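Local coordinates for protein endoglucanase A (Clostridium cellulolyticum, PDB 1EDG) that probably hydrolyses internal beta-1,4-glucosidic bonds of cellulose, as a family 5 glycoside hydrolase with a TIM-barrel catalytic domain, at residues 68-73 against 113-118. Residues are numbered along the deposited sequence; the frame is centred on the assembly and turned at random.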
loop_
_atom_site.group_PDB
_atom_site.type_symbol
_atom_site.label_atom_id
_atom_site.label_comp_id
_atom_site.label_asym_id
_atom_site.label_seq_id
_atom_site.Cartn_x
_atom_site.Cartn_y
_atom_site.Cartn_z
ATOM N N ASP A 68 -1.827 8.110 17.574
ATOM C CA ASP A 68 -2.672 7.677 18.688
ATOM C C ASP A 68 -4.139 7.715 18.248
ATOM O O ASP A 68 -4.912 6.796 18.540
ATOM C CB ASP A 68 -2.509 8.605 19.901
ATOM C CG ASP A 68 -1.165 8.463 20.592
ATOM O OD1 ASP A 68 -0.448 7.458 20.378
ATOM O OD2 ASP A 68 -0.831 9.376 21.378
ATOM N N ALA A 69 -4.515 8.783 17.550
ATOM C CA ALA A 69 -5.879 8.961 17.073
ATOM C C ALA A 69 -6.290 7.890 16.060
ATOM O O ALA A 69 -7.418 7.378 16.098
ATOM C CB ALA A 69 -6.041 10.340 16.478
ATOM N N ILE A 70 -5.376 7.559 15.153
ATOM C CA ILE A 70 -5.628 6.546 14.130
ATOM C C ILE A 70 -5.931 5.203 14.796
ATOM O O ILE A 70 -6.908 4.531 14.446
ATOM C CB ILE A 70 -4.402 6.399 13.182
ATOM C CG1 ILE A 70 -4.146 7.715 12.438
ATOM C CG2 ILE A 70 -4.595 5.236 12.215
ATOM C CD1 ILE A 70 -5.320 8.197 11.631
ATOM N N LYS A 71 -5.101 4.821 15.763
ATOM C CA LYS A 71 -5.286 3.564 16.481
ATOM C C LYS A 71 -6.617 3.548 17.232
ATOM O O LYS A 71 -7.361 2.566 17.182
ATOM C CB LYS A 71 -4.148 3.331 17.468
ATOM C CG LYS A 71 -4.315 2.043 18.241
ATOM C CD LYS A 71 -3.234 1.827 19.254
ATOM C CE LYS A 71 -3.406 0.457 19.894
ATOM N NZ LYS A 71 -3.397 -0.636 18.863
ATOM N N GLN A 72 -6.919 4.649 17.907
ATOM C CA GLN A 72 -8.154 4.778 18.668
ATOM C C GLN A 72 -9.391 4.503 17.806
ATOM O O GLN A 72 -10.384 3.966 18.293
ATOM C CB GLN A 72 -8.239 6.183 19.275
ATOM C CG GLN A 72 -9.434 6.419 20.182
ATOM C CD GLN A 72 -9.706 7.899 20.394
ATOM O OE1 GLN A 72 -10.605 8.470 19.771
ATOM N NE2 GLN A 72 -8.912 8.535 21.253
ATOM N N LYS A 73 -9.325 4.858 16.526
ATOM C CA LYS A 73 -10.443 4.639 15.618
ATOM C C LYS A 73 -10.689 3.170 15.286
ATOM O O LYS A 73 -11.812 2.787 14.947
ATOM C CB LYS A 73 -10.244 5.414 14.317
ATOM C CG LYS A 73 -11.161 6.600 14.159
ATOM C CD LYS A 73 -12.623 6.199 14.266
ATOM C CE LYS A 73 -13.525 7.393 14.038
ATOM N NZ LYS A 73 -14.865 7.196 14.649
ATOM N N ASN A 113 2.556 1.848 19.790
ATOM C CA ASN A 113 1.108 1.728 19.922
ATOM C C ASN A 113 0.672 0.285 19.637
ATOM O O ASN A 113 -0.506 0.026 19.400
ATOM C CB ASN A 113 0.397 2.684 18.960
ATOM C CG ASN A 113 0.150 4.057 19.569
ATOM O OD1 ASN A 113 -0.140 4.178 20.759
ATOM N ND2 ASN A 113 0.251 5.096 18.753
ATOM N N LYS A 114 1.629 -0.645 19.646
ATOM C CA LYS A 114 1.370 -2.067 19.386
ATOM C C LYS A 114 0.730 -2.309 18.018
ATOM O O LYS A 114 -0.014 -3.276 17.830
ATOM C CB LYS A 114 0.489 -2.665 20.488
ATOM C CG LYS A 114 1.152 -2.727 21.859
ATOM C CD LYS A 114 0.138 -2.431 22.960
ATOM C CE LYS A 114 -0.337 -0.970 22.879
ATOM N NZ LYS A 114 -1.488 -0.646 23.772
ATOM N N MET A 115 1.018 -1.428 17.068
ATOM C CA MET A 115 0.461 -1.544 15.727
ATOM C C MET A 115 1.432 -2.232 14.785
ATOM O O MET A 115 2.597 -2.449 15.122
ATOM C CB MET A 115 0.139 -0.163 15.160
ATOM C CG MET A 115 -0.883 0.623 15.950
ATOM S SD MET A 115 -1.060 2.296 15.309
ATOM C CE MET A 115 -2.390 2.092 14.166
ATOM N N TYR A 116 0.929 -2.615 13.620
ATOM C CA TYR A 116 1.756 -3.231 12.595
ATOM C C TYR A 116 2.165 -2.098 11.640
ATOM O O TYR A 116 1.414 -1.133 11.449
ATOM C CB TYR A 116 0.967 -4.321 11.860
ATOM C CG TYR A 116 0.762 -5.572 12.688
ATOM C CD1 TYR A 116 -0.307 -5.676 13.584
ATOM C CD2 TYR A 116 1.664 -6.634 12.607
ATOM C CE1 TYR A 116 -0.464 -6.805 14.383
ATOM C CE2 TYR A 116 1.516 -7.766 13.398
ATOM C CZ TYR A 116 0.451 -7.846 14.289
ATOM O OH TYR A 116 0.324 -8.959 15.095
ATOM N N VAL A 117 3.365 -2.190 11.075
ATOM C CA VAL A 117 3.852 -1.160 10.169
ATOM C C VAL A 117 4.397 -1.757 8.880
ATOM O O VAL A 117 5.058 -2.795 8.900
ATOM C CB VAL A 117 4.995 -0.340 10.825
ATOM C CG1 VAL A 117 5.520 0.723 9.852
ATOM C CG2 VAL A 117 4.512 0.312 12.106
ATOM N N ILE A 118 4.110 -1.099 7.764
ATOM C CA ILE A 118 4.626 -1.528 6.473
ATOM C C ILE A 118 5.543 -0.415 5.974
ATOM O O ILE A 118 5.104 0.722 5.825
ATOM C CB ILE A 118 3.507 -1.739 5.435
ATOM C CG1 ILE A 118 2.613 -2.914 5.844
ATOM C CG2 ILE A 118 4.120 -1.998 4.055
ATOM C CD1 ILE A 118 1.345 -3.021 5.024
HETATM O O HOH W 1 -2.956 -2.560 21.472
#
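Asn113 sends its amide N-H to the carboxylate of Asp68, ND2 to OD1 at 3.0 Å and fairly straight at 158°. OD1 receives it on the anti lone pair, almost in the amide plane, while the carboxylate and amide planes stand 73° apart. The amide's own oxygen lies 3.3 Å from that same OD1, a meeting of two acceptors. One helical turn on, Lys71 runs extended, CG anti to the backbone N, and lays its CD 3.7 Å from Asn113 CB. A bend at chi4 (57°) then brings NZ to 3.0 Å from Asn113 O. Closer to the helix, Met115 slides past Lys71 in the opposite direction, SD 3.9 Å from Lys71 CB, and its CE reaches Ile70 CG2 at 4.3 Å. A Schellman motif with Lys114 at C-prime ends helix 97-111, and helix 64-73 packs against the turn that joins helix 97-111 to barrel strand 116-120. Asp68 OD1 also forms a salt bridge with Lys64. Lys71 and Lys114 ammonium groups sit 5.3 Å apart, and one water accepts weakly from both; the like charges probably disfavour each other, and the Asn113 carbonyl close to Lys71 NZ may help offset its charge.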